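Local atomic coordinates of carbohydrate binding family 6 (Clostridium thermocellum, PDB entry 5A8C), a protein that probably hydrolyses alpha-L-arabinofuranosyl linkages in arabinose-containing polysaccharides, as a family 43 glycoside hydrolase folded into a five-bladed beta-propeller. Residues 38-43 with 281-286; 96-101 with 115-120; 185-190 with 200-205; 206-211 with 229-234. All coordinates share one frame; numbering follows the deposited sequence.

Contact 1: 38-43 with 281-286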
loop_
_atom_site.group_PDB
_atom_site.type_symbol
_atom_site.label_atom_id
_atom_site.label_comp_id
_atom_site.label_asym_id
_atom_site.label_seq_id
_atom_site.Cartn_x
_atom_site.Cartn_y
_atom_site.Cartn_z
ATOM N N ALA A 38 2.486 5.049 -8.008
ATOM C CA ALA A 38 1.914 5.553 -6.762
ATOM C C ALA A 38 1.615 4.391 -5.808
ATOM O O ALA A 38 1.629 3.211 -6.192
ATOM C CB ALA A 38 0.613 6.302 -7.027
ATOM N N ASP A 39 1.362 4.755 -4.564
ATOM C CA ASP A 39 0.771 3.777 -3.595
ATOM C C ASP A 39 1.591 2.510 -3.447
ATOM O O ASP A 39 1.080 1.392 -3.556
ATOM C CB ASP A 39 -0.663 3.406 -4.007
ATOM C CG ASP A 39 -1.515 4.588 -4.357
ATOM O OD1 ASP A 39 -1.434 5.627 -3.690
ATOM O OD2 ASP A 39 -2.352 4.412 -5.322
ATOM N N PRO A 40 2.910 2.640 -3.236
ATOM C CA PRO A 40 3.758 1.450 -3.243
ATOM C C PRO A 40 3.490 0.451 -2.131
ATOM O O PRO A 40 3.123 0.845 -0.996
ATOM C CB PRO A 40 5.145 2.041 -3.109
ATOM C CG PRO A 40 4.948 3.313 -2.337
ATOM C CD PRO A 40 3.667 3.860 -2.912
ATOM N N ALA A 41 3.809 -0.795 -2.421
ATOM C CA ALA A 41 3.939 -1.860 -1.441
ATOM C C ALA A 41 5.201 -2.644 -1.794
ATOM O O ALA A 41 5.590 -2.716 -2.950
ATOM C CB ALA A 41 2.707 -2.753 -1.422
ATOM N N ALA A 42 5.823 -3.273 -0.822
ATOM C CA ALA A 42 7.134 -3.892 -1.040
ATOM C C ALA A 42 7.259 -5.240 -0.396
ATOM O O ALA A 42 6.700 -5.502 0.669
ATOM C CB ALA A 42 8.249 -2.985 -0.543
ATOM N N VAL A 43 8.058 -6.121 -1.008
ATOM C CA VAL A 43 8.392 -7.410 -0.433
ATOM C C VAL A 43 9.830 -7.740 -0.760
ATOM O O VAL A 43 10.346 -7.351 -1.822
ATOM C CB VAL A 43 7.425 -8.534 -0.903
ATOM C CG1 VAL A 43 7.720 -8.991 -2.321
ATOM C CG2 VAL A 43 7.432 -9.723 0.029
ATOM N N VAL A 281 8.564 3.239 1.791
ATOM C CA VAL A 281 8.332 3.533 0.392
ATOM C C VAL A 281 7.060 4.363 0.323
ATOM O O VAL A 281 6.108 4.119 1.062
ATOM C CB VAL A 281 8.270 2.259 -0.459
ATOM C CG1 VAL A 281 9.647 1.600 -0.582
ATOM C CG2 VAL A 281 7.235 1.279 -0.083
ATOM N N TYR A 282 7.037 5.350 -0.569
ATOM C CA TYR A 282 5.917 6.296 -0.629
ATOM C C TYR A 282 5.868 6.887 -1.989
ATOM O O TYR A 282 6.549 6.388 -2.937
ATOM C CB TYR A 282 6.013 7.320 0.515
ATOM C CG TYR A 282 7.260 8.166 0.506
ATOM C CD1 TYR A 282 8.449 7.705 1.063
ATOM C CD2 TYR A 282 7.236 9.446 -0.017
ATOM C CE1 TYR A 282 9.597 8.497 1.084
ATOM C CE2 TYR A 282 8.375 10.231 0.018
ATOM C CZ TYR A 282 9.524 9.773 0.602
ATOM O OH TYR A 282 10.620 10.613 0.636
ATOM N N HIS A 283 5.120 7.952 -2.203
ATOM C CA HIS A 283 5.125 8.646 -3.493
ATOM C C HIS A 283 5.152 10.138 -3.323
ATOM O O HIS A 283 4.763 10.723 -2.299
ATOM C CB HIS A 283 3.938 8.205 -4.420
ATOM C CG HIS A 283 2.574 8.572 -3.938
ATOM N ND1 HIS A 283 1.593 7.633 -3.786
ATOM C CD2 HIS A 283 2.048 9.804 -3.665
ATOM C CE1 HIS A 283 0.530 8.274 -3.388
ATOM N NE2 HIS A 283 0.750 9.576 -3.291
ATOM N N ASN A 284 5.614 10.817 -4.392
ATOM C CA ASN A 284 5.438 12.248 -4.516
ATOM C C ASN A 284 5.191 12.562 -5.975
ATOM O O ASN A 284 4.770 11.689 -6.741
ATOM C CB ASN A 284 6.576 13.055 -3.856
ATOM C CG ASN A 284 7.891 13.032 -4.584
ATOM O OD1 ASN A 284 8.035 12.345 -5.592
ATOM N ND2 ASN A 284 8.842 13.774 -4.060
ATOM N N ARG A 285 5.346 13.830 -6.346
ATOM C CA ARG A 285 5.047 14.304 -7.709
ATOM C C ARG A 285 6.210 15.069 -8.318
ATOM O O ARG A 285 6.018 15.980 -9.093
ATOM C CB ARG A 285 3.733 15.074 -7.697
ATOM C CG ARG A 285 2.537 14.173 -7.374
ATOM C CD ARG A 285 1.395 14.908 -6.671
ATOM N NE ARG A 285 0.154 14.171 -6.741
ATOM C CZ ARG A 285 -0.394 13.413 -5.779
ATOM N NH1 ARG A 285 0.213 13.175 -4.621
ATOM N NH2 ARG A 285 -1.582 12.907 -5.995
ATOM N N THR A 286 7.452 14.662 -7.952
ATOM C CA THR A 286 8.619 15.368 -8.429
ATOM C C THR A 286 8.857 15.183 -9.913
ATOM O O THR A 286 9.351 16.113 -10.594
ATOM C CB THR A 286 9.839 15.056 -7.600
ATOM O OG1 THR A 286 10.793 16.123 -7.762
ATOM C CG2 THR A 286 10.447 13.761 -7.913
#
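His-283 meets the 38-43 chain with one edge of its imidazole. ND1 accepts the backbone N-H of Asp-39, with 3.0 Å between Asp-39 N and His-283 ND1, an N-H...N angle of 168° and the donor in the ring plane. CG of His-283 stands between its own backbone N and carbonyl carbon (chi1 66°), and the ring beyond it faces the corner at Asp-39 with ND1. At the far edge NE2 bonds to the backbone O of Asn-266, so the ring is gripped at both nitrogens. Asp-39 runs beside it in the same direction, its carboxylate turned 63° from the ring and its OD1 3.3 Å from His-283 CE1. OD2 has other partners, Ser-54 OG and a bound Tris molecule, probably from the crystallisation liquor, consistent with a pocket here. The methyl of Ala-38 comes obliquely to the ring, CB lying 3.6 Å from His-283 ND1.

Further along, Pro-40 lays its ring against the 281-282 peptide, with CG 3.4 Å from Tyr-282 N. Its CB touches the CG2 branch of Val-281 at 3.8 Å, and that branch also makes a looser contact with the methyl of Ala-42. Tyr-282 points away, and its hydroxyl bonds to Asp-304.

The two strands run roughly antiparallel but share no backbone-to-backbone hydrogen bonds; the first and last blades meet here through side chains and the Asp-39 N-H. Strand 48-56 flanks Pro-40 and Val-281, strand 300-306 lies beside 281-284, and strand 104-109 packs on Ala-41.

Contact 2: 96-101 with 115-120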
loop_
_atom_site.group_PDB
_atom_site.type_symbol
_atom_site.label_atom_id
_atom_site.label_comp_id
_atom_site.label_asym_id
_atom_site.label_seq_id
_atom_site.Cartn_x
_atom_site.Cartn_y
_atom_site.Cartn_z
ATOM N N ARG A 96 -11.495 -11.751 -14.005
ATOM C CA ARG A 96 -12.769 -11.945 -14.677
ATOM C C ARG A 96 -13.809 -10.930 -14.287
ATOM O O ARG A 96 -14.851 -10.877 -14.931
ATOM C CB ARG A 96 -13.275 -13.343 -14.417
ATOM C CG ARG A 96 -12.445 -14.396 -15.117
ATOM C CD ARG A 96 -13.002 -15.771 -14.881
ATOM N NE ARG A 96 -12.583 -16.300 -13.589
ATOM C CZ ARG A 96 -13.302 -17.152 -12.851
ATOM N NH1 ARG A 96 -14.518 -17.481 -13.211
ATOM N NH2 ARG A 96 -12.764 -17.717 -11.798
ATOM N N TRP A 97 -13.528 -10.088 -13.299
ATOM C CA TRP A 97 -14.562 -9.235 -12.737
ATOM C C TRP A 97 -14.152 -7.775 -12.530
ATOM O O TRP A 97 -15.009 -6.937 -12.379
ATOM C CB TRP A 97 -15.065 -9.835 -11.386
ATOM C CG TRP A 97 -13.945 -9.854 -10.361
ATOM C CD1 TRP A 97 -12.977 -10.794 -10.194
ATOM C CD2 TRP A 97 -13.619 -8.812 -9.439
ATOM N NE1 TRP A 97 -12.058 -10.390 -9.250
ATOM C CE2 TRP A 97 -12.429 -9.178 -8.773
ATOM C CE3 TRP A 97 -14.219 -7.579 -9.101
ATOM C CZ2 TRP A 97 -11.855 -8.375 -7.810
ATOM C CZ3 TRP A 97 -13.620 -6.795 -8.136
ATOM C CH2 TRP A 97 -12.440 -7.184 -7.509
ATOM N N ALA A 98 -12.846 -7.493 -12.474
ATOM C CA ALA A 98 -12.371 -6.153 -12.106
ATOM C C ALA A 98 -11.910 -5.387 -13.329
ATOM O O ALA A 98 -11.530 -5.952 -14.336
ATOM C CB ALA A 98 -11.234 -6.273 -11.088
ATOM N N SER A 99 -11.938 -4.068 -13.185
ATOM C CA SER A 99 -11.593 -3.119 -14.221
ATOM C C SER A 99 -10.335 -2.309 -13.907
ATOM O O SER A 99 -9.679 -1.807 -14.843
ATOM C CB SER A 99 -12.781 -2.154 -14.462
ATOM O OG SER A 99 -13.921 -2.897 -14.862
ATOM N N VAL A 100 -10.032 -2.102 -12.640
ATOM C CA VAL A 100 -8.923 -1.244 -12.210
ATOM C C VAL A 100 -8.168 -1.966 -11.098
ATOM O O VAL A 100 -8.723 -2.868 -10.451
ATOM C CB VAL A 100 -9.399 0.168 -11.815
ATOM C CG1 VAL A 100 -10.228 0.802 -12.887
ATOM C CG2 VAL A 100 -10.142 0.141 -10.503
ATOM N N SER A 101 -6.970 -1.480 -10.796
ATOM C CA SER A 101 -6.136 -2.131 -9.793
ATOM C C SER A 101 -5.410 -1.117 -8.937
ATOM O O SER A 101 -4.259 -0.821 -9.158
ATOM C CB SER A 101 -5.150 -3.084 -10.451
ATOM O OG SER A 101 -4.272 -2.455 -11.333
ATOM N N LEU A 115 -1.019 -10.668 -4.609
ATOM C CA LEU A 115 -1.100 -9.252 -4.909
ATOM C C LEU A 115 -2.560 -8.832 -4.782
ATOM O O LEU A 115 -3.373 -9.166 -5.621
ATOM C CB LEU A 115 -0.566 -9.048 -6.327
ATOM C CG LEU A 115 -0.428 -7.630 -6.821
ATOM C CD1 LEU A 115 0.662 -6.879 -6.043
ATOM C CD2 LEU A 115 -0.034 -7.631 -8.316
ATOM N N TYR A 116 -2.858 -8.121 -3.715
ATOM C CA TYR A 116 -4.234 -7.668 -3.446
ATOM C C TYR A 116 -4.409 -6.287 -4.025
ATOM O O TYR A 116 -3.431 -5.515 -4.083
ATOM C CB TYR A 116 -4.507 -7.677 -1.920
ATOM C CG TYR A 116 -4.286 -9.027 -1.336
ATOM C CD1 TYR A 116 -3.042 -9.433 -0.886
ATOM C CD2 TYR A 116 -5.355 -9.927 -1.217
ATOM C CE1 TYR A 116 -2.813 -10.715 -0.399
ATOM C CE2 TYR A 116 -5.139 -11.197 -0.709
ATOM C CZ TYR A 116 -3.896 -11.596 -0.311
ATOM O OH TYR A 116 -3.640 -12.849 0.153
ATOM N N TYR A 117 -5.606 -5.946 -4.469
ATOM C CA TYR A 117 -5.807 -4.690 -5.176
ATOM C C TYR A 117 -7.229 -4.243 -5.024
ATOM O O TYR A 117 -8.166 -5.026 -4.821
ATOM C CB TYR A 117 -5.478 -4.871 -6.684
ATOM C CG TYR A 117 -6.345 -5.885 -7.397
ATOM C CD1 TYR A 117 -6.037 -7.241 -7.378
ATOM C CD2 TYR A 117 -7.461 -5.480 -8.123
ATOM C CE1 TYR A 117 -6.858 -8.174 -8.019
ATOM C CE2 TYR A 117 -8.266 -6.400 -8.769
ATOM C CZ TYR A 117 -7.981 -7.751 -8.730
ATOM O OH TYR A 117 -8.781 -8.608 -9.439
ATOM N N GLY A 118 -7.434 -2.914 -5.112
ATOM C CA GLY A 118 -8.791 -2.358 -5.047
ATOM C C GLY A 118 -9.338 -2.096 -6.419
ATOM O O GLY A 118 -8.733 -1.350 -7.217
ATOM N N ASN A 119 -10.506 -2.649 -6.721
ATOM C CA ASN A 119 -11.234 -2.338 -7.956
ATOM C C ASN A 119 -11.993 -1.017 -7.833
ATOM O O ASN A 119 -13.205 -0.975 -7.984
ATOM C CB ASN A 119 -12.168 -3.484 -8.322
ATOM C CG ASN A 119 -12.886 -3.280 -9.653
ATOM O OD1 ASN A 119 -12.258 -2.826 -10.622
ATOM N ND2 ASN A 119 -14.121 -3.650 -9.722
ATOM N N GLY A 120 -11.282 0.071 -7.484
ATOM C CA GLY A 120 -11.879 1.375 -7.526
ATOM C C GLY A 120 -12.964 1.619 -6.503
ATOM O O GLY A 120 -13.810 2.492 -6.738
HETATM O O HOH W 1 -15.250 -4.062 -12.472
#
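Asn-119 turns its amide into the bend at Ser-99 and Val-100, where one oxygen takes two backbone N-H groups. Asn-119 OD1 lies 2.9 Å from Ser-99 N, which comes from above the carbonyl plane, and 3.1 Å from Val-100 N, nearly along the C=O axis. Chi1 (-176°) sets CG anti to the backbone N, and chi2 (42°) turns the amide.

Packing is tight here. Ala-98 CB sits 3.6 Å from Asn-119 OD1 and also lies on a face of the Trp-97 indole. The indole, its plane 86° from the amide, passes Asn-119 with CZ3 3.6 Å from Asn-119 CB. Val-100 CG2 presses to 3.2 Å from Gly-120 N. Trp-97 and Tyr-117 meet tip to tip, Trp-97 CZ2 3.5 Å from Tyr-117 OH, but their nearly parallel planes are slid so far that the rings barely overlap. Toward the partly exposed Ser-99 a water links the segments, donating to Trp-97 O, accepting from Asn-119 ND2 and, less certainly, bonded to Ser-99 OG.

ND2 also bonds to Asn-122 O, so both ends of the amide are used. Trp-97 NE1 and Tyr-117 OH both bond to Asp-138 OD2, consistent with one carboxylate oxygen joining indole N-H and phenol hydroxyl between this loop and strand 112-118.

Contact 3: 185-190 with 200-205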
loop_
_atom_site.group_PDB
_atom_site.type_symbol
_atom_site.label_atom_id
_atom_site.label_comp_id
_atom_site.label_asym_id
_atom_site.label_seq_id
_atom_site.Cartn_x
_atom_site.Cartn_y
_atom_site.Cartn_z
ATOM N N ILE A 185 -12.311 1.632 9.195
ATOM C CA ILE A 185 -11.316 0.586 9.001
ATOM C C ILE A 185 -11.987 -0.749 9.283
ATOM O O ILE A 185 -12.790 -0.906 10.224
ATOM C CB ILE A 185 -10.139 0.740 9.991
ATOM C CG1 ILE A 185 -9.532 2.126 9.970
ATOM C CG2 ILE A 185 -9.097 -0.342 9.729
ATOM C CD1 ILE A 185 -8.701 2.460 11.169
ATOM N N ARG A 186 -11.667 -1.735 8.463
ATOM C CA ARG A 186 -12.083 -3.111 8.685
ATOM C C ARG A 186 -10.867 -4.018 8.626
ATOM O O ARG A 186 -9.879 -3.716 7.954
ATOM C CB ARG A 186 -13.103 -3.549 7.639
ATOM C CG ARG A 186 -14.399 -2.760 7.652
ATOM C CD ARG A 186 -15.263 -3.007 8.877
ATOM N NE ARG A 186 -16.510 -2.244 8.862
ATOM C CZ ARG A 186 -16.644 -0.985 9.254
ATOM N NH1 ARG A 186 -15.618 -0.305 9.715
ATOM N NH2 ARG A 186 -17.833 -0.400 9.212
ATOM N N VAL A 187 -10.946 -5.146 9.318
ATOM C CA VAL A 187 -9.938 -6.181 9.215
ATOM C C VAL A 187 -10.640 -7.527 9.184
ATOM O O VAL A 187 -11.569 -7.782 9.953
ATOM C CB VAL A 187 -8.862 -6.080 10.324
ATOM C CG1 VAL A 187 -9.462 -6.118 11.743
ATOM C CG2 VAL A 187 -7.797 -7.126 10.159
ATOM N N ILE A 188 -10.210 -8.399 8.293
ATOM C CA ILE A 188 -10.774 -9.739 8.161
ATOM C C ILE A 188 -9.655 -10.759 8.077
ATOM O O ILE A 188 -8.594 -10.500 7.498
ATOM C CB ILE A 188 -11.716 -9.830 6.956
ATOM C CG1 ILE A 188 -12.597 -11.115 7.005
ATOM C CG2 ILE A 188 -10.979 -9.702 5.623
ATOM C CD1 ILE A 188 -13.768 -11.067 6.051
ATOM N N LYS A 189 -9.855 -11.926 8.678
ATOM C CA LYS A 189 -8.931 -13.025 8.490
ATOM C C LYS A 189 -8.989 -13.594 7.097
ATOM O O LYS A 189 -10.049 -13.715 6.498
ATOM C CB LYS A 189 -9.244 -14.127 9.518
ATOM C CG LYS A 189 -8.953 -13.702 10.905
ATOM C CD LYS A 189 -9.246 -14.821 11.922
ATOM C CE LYS A 189 -10.698 -15.328 11.991
ATOM N NZ LYS A 189 -11.691 -14.296 12.423
ATOM N N LEU A 190 -7.803 -13.953 6.570
ATOM C CA LEU A 190 -7.691 -14.740 5.348
ATOM C C LEU A 190 -7.299 -16.151 5.671
ATOM O O LEU A 190 -6.548 -16.407 6.620
ATOM C CB LEU A 190 -6.670 -14.132 4.378
ATOM C CG LEU A 190 -6.868 -12.664 3.987
ATOM C CD1 LEU A 190 -5.836 -12.272 2.967
ATOM C CD2 LEU A 190 -8.268 -12.392 3.526
ATOM N N SER A 200 -15.912 -13.185 9.814
ATOM C CA SER A 200 -16.435 -11.868 9.519
ATOM C C SER A 200 -15.333 -10.791 9.687
ATOM O O SER A 200 -14.409 -10.945 10.474
ATOM C CB SER A 200 -17.597 -11.572 10.442
ATOM O OG SER A 200 -18.659 -12.481 10.167
ATOM N N ALA A 201 -15.528 -9.707 8.975
ATOM C CA ALA A 201 -14.691 -8.522 9.206
ATOM C C ALA A 201 -15.072 -7.917 10.561
ATOM O O ALA A 201 -16.195 -8.066 11.057
ATOM C CB ALA A 201 -14.892 -7.510 8.097
ATOM N N MET A 202 -14.104 -7.244 11.131
ATOM C CA MET A 202 -14.332 -6.491 12.324
ATOM C C MET A 202 -13.891 -5.049 12.108
ATOM O O MET A 202 -13.134 -4.736 11.179
ATOM C CB MET A 202 -13.796 -7.159 13.510
ATOM C CG MET A 202 -12.396 -7.007 13.551
ATOM S SD MET A 202 -11.480 -7.679 14.961
ATOM C CE MET A 202 -11.613 -9.325 14.414
ATOM N N THR A 203 -14.366 -4.163 12.973
ATOM C CA THR A 203 -14.067 -2.753 12.874
ATOM C C THR A 203 -12.920 -2.346 13.733
ATOM O O THR A 203 -12.691 -2.885 14.823
ATOM C CB THR A 203 -15.295 -1.940 13.306
ATOM O OG1 THR A 203 -15.649 -2.088 14.673
ATOM C CG2 THR A 203 -16.344 -2.246 12.314
ATOM N N MET A 204 -12.120 -1.392 13.156
ATOM C CA MET A 204 -11.086 -0.699 13.920
ATOM C C MET A 204 -11.305 0.785 13.793
ATOM O O MET A 204 -12.033 1.263 12.933
ATOM C CB MET A 204 -9.671 -1.074 13.427
ATOM C CG MET A 204 -9.297 -2.499 13.647
ATOM S SD MET A 204 -7.749 -3.001 12.922
ATOM C CE MET A 204 -6.623 -1.848 13.703
ATOM N N SER A 205 -10.626 1.540 14.646
ATOM C CA SER A 205 -10.701 2.989 14.625
ATOM C C SER A 205 -9.301 3.599 14.767
ATOM O O SER A 205 -8.476 3.119 15.529
ATOM C CB SER A 205 -11.580 3.533 15.773
ATOM O OG SER A 205 -12.850 2.931 15.853
HETATM O O HOH W 2 -12.297 -12.686 10.215
#
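Arg-186 can be traced outward along its neighbour Thr-203, the two side chains lying next to each other on one face of the strand pair. Its CB is 3.7 Å from Met-202 O, the carbonyl that accepts the backbone N-H of Val-187. A bend at chi2 (-69°) swings CD back, 3.6 Å from that same Met-202 O. NE then bonds to Val-152 O. At CZ the guanidinium has the methyl of Thr-203 over one face, offset toward the rim, with CG2 3.3 Å from Arg-186 CZ; Thr-203 is modelled in two conformers, so this overlap is uncertain. NH1 ends 2.9 Å from Ile-185 O, and it also bonds to Asn-183 O. NH2 makes a weak bond to Pro-154 O. Met-204 N reaches Ile-185 O at 3.0 Å from the opposite face of the carbonyl plane.

Strands 185-190 and 200-204 form an antiparallel pair at the outer side of the third propeller blade, with Val-187 and Met-202 as a hydrogen-bonded pair.

On the other face, Met-204 crosses Val-187 obliquely, its SD 3.7 Å from Val-187 CG1. Ile-185 CG2 rests 3.8 Å from Met-204 CB. Tyr-176 touches Val-187 and Met-204, while Phe-224 of the fourth blade packs on Ile-185 and Met-204.

Contact 4: 206-211 with 229-234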
loop_
_atom_site.group_PDB
_atom_site.type_symbol
_atom_site.label_atom_id
_atom_site.label_comp_id
_atom_site.label_asym_id
_atom_site.label_seq_id
_atom_site.Cartn_x
_atom_site.Cartn_y
_atom_site.Cartn_z
ATOM N N ALA A 206 -9.076 4.655 14.002
ATOM C CA ALA A 206 -7.810 5.404 14.105
ATOM C C ALA A 206 -8.121 6.858 13.853
ATOM O O ALA A 206 -8.899 7.191 12.968
ATOM C CB ALA A 206 -6.770 4.925 13.071
ATOM N N PRO A 207 -7.459 7.774 14.585
ATOM C CA PRO A 207 -7.781 9.173 14.451
ATOM C C PRO A 207 -7.605 9.654 13.007
ATOM O O PRO A 207 -6.535 9.500 12.401
ATOM C CB PRO A 207 -6.782 9.852 15.394
ATOM C CG PRO A 207 -6.374 8.843 16.350
ATOM C CD PRO A 207 -6.456 7.542 15.658
ATOM N N ARG A 208 -8.633 10.278 12.464
ATOM C CA ARG A 208 -8.561 10.925 11.182
ATOM C C ARG A 208 -8.235 9.951 10.031
ATOM O O ARG A 208 -7.680 10.359 9.006
ATOM C CB ARG A 208 -7.602 12.136 11.237
ATOM C CG ARG A 208 -8.132 13.206 12.193
ATOM C CD ARG A 208 -7.084 14.219 12.654
ATOM N NE ARG A 208 -6.063 13.604 13.492
ATOM C CZ ARG A 208 -4.853 13.265 13.067
ATOM N NH1 ARG A 208 -4.468 13.447 11.801
ATOM N NH2 ARG A 208 -4.056 12.669 13.929
ATOM N N PHE A 209 -8.552 8.681 10.192
ATOM C CA PHE A 209 -8.227 7.709 9.153
ATOM C C PHE A 209 -8.854 8.087 7.817
ATOM O O PHE A 209 -10.074 8.365 7.741
ATOM C CB PHE A 209 -8.762 6.305 9.565
ATOM C CG PHE A 209 -8.539 5.260 8.531
ATOM C CD1 PHE A 209 -7.261 4.732 8.314
ATOM C CD2 PHE A 209 -9.569 4.808 7.739
ATOM C CE1 PHE A 209 -7.044 3.766 7.341
ATOM C CE2 PHE A 209 -9.361 3.840 6.790
ATOM C CZ PHE A 209 -8.094 3.338 6.561
ATOM N N PHE A 210 -8.048 8.001 6.750
ATOM C CA PHE A 210 -8.507 8.351 5.421
ATOM C C PHE A 210 -8.332 7.222 4.431
ATOM O O PHE A 210 -9.273 6.891 3.707
ATOM C CB PHE A 210 -7.799 9.650 4.956
ATOM C CG PHE A 210 -8.370 10.311 3.764
ATOM C CD1 PHE A 210 -9.639 10.905 3.795
ATOM C CD2 PHE A 210 -7.624 10.415 2.594
ATOM C CE1 PHE A 210 -10.133 11.599 2.692
ATOM C CE2 PHE A 210 -8.123 11.077 1.462
ATOM C CZ PHE A 210 -9.351 11.681 1.542
ATOM N N GLU A 211 -7.115 6.687 4.317
ATOM C CA GLU A 211 -6.920 5.565 3.385
ATOM C C GLU A 211 -5.561 4.901 3.737
ATOM O O GLU A 211 -4.965 5.245 4.755
ATOM C CB GLU A 211 -7.053 6.019 1.912
ATOM C CG GLU A 211 -6.029 7.040 1.589
ATOM C CD GLU A 211 -6.313 7.922 0.296
ATOM O OE1 GLU A 211 -7.153 7.607 -0.602
ATOM O OE2 GLU A 211 -5.470 8.846 0.162
ATOM N N ASP A 229 -6.640 12.147 7.084
ATOM C CA ASP A 229 -7.488 12.981 6.261
ATOM C C ASP A 229 -6.896 14.410 6.116
ATOM O O ASP A 229 -5.775 14.668 6.497
ATOM C CB ASP A 229 -8.894 12.900 6.789
ATOM C CG ASP A 229 -9.096 13.526 8.162
ATOM O OD1 ASP A 229 -8.313 14.419 8.551
ATOM O OD2 ASP A 229 -10.074 13.085 8.843
ATOM N N PHE A 230 -7.690 15.276 5.532
ATOM C CA PHE A 230 -7.293 16.653 5.236
ATOM C C PHE A 230 -7.872 17.656 6.260
ATOM O O PHE A 230 -7.966 18.836 6.000
ATOM C CB PHE A 230 -7.614 16.989 3.787
ATOM C CG PHE A 230 -6.705 16.260 2.784
ATOM C CD1 PHE A 230 -6.935 14.946 2.445
ATOM C CD2 PHE A 230 -5.590 16.873 2.249
ATOM C CE1 PHE A 230 -6.096 14.267 1.552
ATOM C CE2 PHE A 230 -4.753 16.206 1.361
ATOM C CZ PHE A 230 -5.004 14.899 1.006
ATOM N N SER A 231 -8.291 17.146 7.426
ATOM C CA SER A 231 -9.013 17.973 8.405
ATOM C C SER A 231 -8.194 18.893 9.263
ATOM O O SER A 231 -8.740 19.784 9.914
ATOM C CB SER A 231 -9.823 17.064 9.302
ATOM O OG SER A 231 -8.994 16.373 10.207
ATOM N N GLN A 232 -6.878 18.740 9.286
ATOM C CA GLN A 232 -6.051 19.684 10.041
ATOM C C GLN A 232 -4.755 20.008 9.280
ATOM O O GLN A 232 -3.706 20.291 9.871
ATOM C CB GLN A 232 -5.808 19.185 11.460
ATOM C CG GLN A 232 -5.248 17.788 11.571
ATOM C CD GLN A 232 -5.147 17.280 12.986
ATOM O OE1 GLN A 232 -6.122 17.397 13.751
ATOM N NE2 GLN A 232 -3.985 16.658 13.362
ATOM N N GLY A 233 -4.915 20.069 7.957
ATOM C CA GLY A 233 -3.825 20.224 7.043
ATOM C C GLY A 233 -3.816 19.049 6.098
ATOM O O GLY A 233 -4.783 18.337 5.915
ATOM N N ALA A 234 -2.735 18.902 5.403
ATOM C CA ALA A 234 -2.643 17.880 4.373
ATOM C C ALA A 234 -2.401 16.494 4.968
ATOM O O ALA A 234 -1.868 16.344 6.070
ATOM C CB ALA A 234 -1.560 18.261 3.400
HETATM O O HOH W 3 -5.617 14.505 9.569
HETATM O O HOH W 4 -11.411 10.791 8.218
#
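Arg-208 stacks its guanidinium on the side-chain amide of Gln-232. The two planes are only 3° apart, and Gln-232 NE2 lies over the centre of the guanidinium, 3.4 Å above its plane. The chains cross at about a right angle, and Arg-208 CD is 3.5 Å from Gln-232 OE1. The backbones are also joined directly: Asp-229 N donates to Arg-208 O at 2.8 Å, a noticeably bent bond.

Asp-229 serves its own loop first. Its OD1 accepts from Ser-231 N at 3.0 Å, closing an Asx turn, and from Ser-231 OG at 2.7 Å, both donors coming from the same face of the carboxylate. OD2 accepts a hydrogen bond from a water that also donates to Phe-209 O.

On the far side of Asp-229 the contact is aromatic. CG of Phe-210 stands anti to the backbone N (chi1 -167°), and its ring receives the edge of Phe-230 on one face in a T-shaped pair, with planes at 77° and ring centroids 5.5 Å apart. Next along, Phe-210 and Glu-211 form a classic beta bulge opposite Ala-227, and Glu-211 OE1 bonds to the amine of the bound Tris.

Arg-208 and Asp-229 make no direct salt bridge: Arg-208 NH1 is 5.1 Å from Asp-229 OD1, and NH1 donates to a water that also lies 2.9 Å from Asp-229 OD1 and may link the two charges. The salt bridge of Arg-208 is with Glu-238, so its charge probably feels both acids, while the glutamine amide lies over one face of its guanidinium at this surface of the fourth blade.

How the contacts relate
From the N terminus, 38-43 opens the widest loop, which contact 1 closes only at 281-286, joining the first propeller blade to the last. The other three contacts fall within that span, one after another, and none cross. Contact 2 closes a short loop in the second blade, contact 3 pairs strand 185-190 with the outer strand 200-204 of the third, and contact 4 leads directly on from it into the fourth. Tyr-116 touches Leu-190 between contacts 2 and 3, while Ile-185 packs on Phe-209 and Ala-206 between contacts 3 and 4. Contact 1 touches none of the others, yet it and contact 4 each include a residue bonded to bound Tris, probably one molecule: Asp-39 and Glu-211.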